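PDB 3TBF: glucosamine--fructose-6-phosphate aminotransferase [isomerizing] from Francisella tularensis subsp. tularensis, which probably forms glucosamine 6-phosphate from fructose 6-phosphate and glutamine-derived ammonia, the chain here being its C-terminal domain with two SIS-type sugar isomerase folds. Local coordinates for residues E216-Q219 against I220-Y223. Numbering follows the deposited sequence.
Sequences EIDQ and ISEY
Ser221 reaches back along helix 214-221 and donates a hydrogen bond from its hydroxyl to the backbone carbonyl of Asp218, with OG 2.7 Å from Asp218 O. The torsion behind this puts OG between its own backbone N and carbonyl carbon (chi1 77°), a position from which a serine can face the turn preceding it. OG meets the carbonyl oxygen at a bent C=O...OG angle of 135°, tilted a little from the carbonyl plane. The same oxygen takes a second, weak bond from Ser221 N, whose main acceptor is Ile217 O at 2.9 Å. Asp218 O is thus held chiefly by the hydroxyl. Two residues on, Tyr223 N bonds to Ile220 O, as in a 3-10 turn. The carboxylate of Asp218 lies alongside the serine hydroxyl without a bond: OD1 is 3.8 Å from Ser221 OG.

Ile220 leans over the preceding turn, with CG1 3.3 Å from Glu216 O. That carbonyl also accepts the nearly straight backbone bond from Ile220 N (171°). Glu222, bent at chi2, folds back beside Gln219, leaving OE1 3.2 Å from Gln219 O. Both are acceptors, so this is proximity without a hydrogen bond and is probably somewhat unfavourable electrostatically.

The helix packs by two sets of side chains against helix 335-355 and strand 324-328. Ser221 lies on His350, Val351 and Ile354 of helix 335-355, with Asp218 also touching His350, while Ile217 and Ile220 rest on Leu326 of strand 324-328, an outermost strand of the five-stranded parallel sheet within this chain. Tyr223 makes cation-pi contacts with Lys227, just before strand 229-234, and Lys305, at the start of strand 305-311.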
loop_
_atom_site.group_PDB
_atom_site.type_symbol
_atom_site.label_atom_id
_atom_site.label_comp_id
_atom_site.label_asym_id
_atom_site.label_seq_id
_atom_site.Cartn_x
_atom_site.Cartn_y
_atom_site.Cartn_z
ATOM N N GLU A 216 3.143 -14.868 28.299
ATOM C CA GLU A 216 4.128 -15.389 27.336
ATOM C C GLU A 216 4.683 -14.292 26.407
ATOM O O GLU A 216 5.880 -14.320 26.054
ATOM C CB GLU A 216 3.516 -16.470 26.458
ATOM C CG GLU A 216 3.786 -17.887 26.938
ATOM C CD GLU A 216 2.595 -18.833 26.874
ATOM O OE1 GLU A 216 1.425 -18.438 26.581
ATOM O OE2 GLU A 216 2.855 -20.022 27.166
ATOM N N ILE A 217 3.833 -13.338 26.014
ATOM C CA ILE A 217 4.314 -12.254 25.151
ATOM C C ILE A 217 5.266 -11.343 25.907
ATOM O O ILE A 217 6.273 -10.882 25.331
ATOM C CB ILE A 217 3.194 -11.467 24.497
ATOM C CG1 ILE A 217 2.468 -12.360 23.486
ATOM C CG2 ILE A 217 3.735 -10.254 23.815
ATOM C CD1 ILE A 217 1.060 -11.922 23.227
ATOM N N ASP A 218 5.014 -11.154 27.196
ATOM C CA ASP A 218 5.954 -10.445 28.042
ATOM C C ASP A 218 7.324 -11.103 28.017
ATOM O O ASP A 218 8.296 -10.441 27.726
ATOM C CB ASP A 218 5.444 -10.346 29.482
ATOM C CG ASP A 218 6.212 -9.324 30.296
ATOM O OD1 ASP A 218 7.177 -8.755 29.768
ATOM O OD2 ASP A 218 5.841 -9.078 31.462
ATOM N N GLN A 219 7.396 -12.404 28.280
ATOM C CA GLN A 219 8.656 -13.148 28.220
ATOM C C GLN A 219 9.381 -13.000 26.873
ATOM O O GLN A 219 10.554 -12.736 26.855
ATOM C CB GLN A 219 8.425 -14.632 28.444
ATOM C CG GLN A 219 7.996 -15.040 29.848
ATOM C CD GLN A 219 7.392 -16.488 29.878
ATOM O OE1 GLN A 219 7.680 -17.312 28.985
ATOM N NE2 GLN A 219 6.555 -16.785 30.899
ATOM N N ILE A 220 8.671 -13.195 25.768
ATOM C CA ILE A 220 9.193 -13.042 24.401
ATOM C C ILE A 220 9.780 -11.645 24.101
ATOM O O ILE A 220 10.820 -11.479 23.465
ATOM C CB ILE A 220 8.042 -13.215 23.410
ATOM C CG1 ILE A 220 7.637 -14.671 23.269
ATOM C CG2 ILE A 220 8.407 -12.704 22.052
ATOM C CD1 ILE A 220 6.506 -14.815 22.224
ATOM N N SER A 221 9.085 -10.627 24.557
ATOM C CA SER A 221 9.457 -9.272 24.258
ATOM C C SER A 221 10.902 -8.885 24.661
ATOM O O SER A 221 11.435 -7.899 24.115
ATOM C CB SER A 221 8.453 -8.324 24.908
ATOM O OG SER A 221 8.697 -8.200 26.285
ATOM N N GLU A 222 11.524 -9.618 25.591
ATOM C CA GLU A 222 12.931 -9.343 25.964
ATOM C C GLU A 222 13.853 -9.467 24.738
ATOM O O GLU A 222 14.809 -8.710 24.599
ATOM C CB GLU A 222 13.422 -10.297 27.058
ATOM C CG GLU A 222 12.812 -10.017 28.458
ATOM C CD GLU A 222 12.601 -11.293 29.364
ATOM O OE1 GLU A 222 12.913 -12.439 28.947
ATOM O OE2 GLU A 222 12.103 -11.139 30.518
ATOM N N TYR A 223 13.528 -10.409 23.849
ATOM C CA TYR A 223 14.220 -10.568 22.581
ATOM C C TYR A 223 14.363 -9.237 21.791
ATOM O O TYR A 223 15.301 -9.098 21.022
ATOM C CB TYR A 223 13.539 -11.656 21.724
ATOM C CG TYR A 223 14.224 -11.900 20.410
ATOM C CD1 TYR A 223 15.403 -12.642 20.339
ATOM C CD2 TYR A 223 13.710 -11.368 19.226
ATOM C CE1 TYR A 223 16.046 -12.849 19.116
ATOM C CE2 TYR A 223 14.358 -11.574 17.999
ATOM C CZ TYR A 223 15.522 -12.301 17.964
ATOM O OH TYR A 223 16.157 -12.474 16.754
#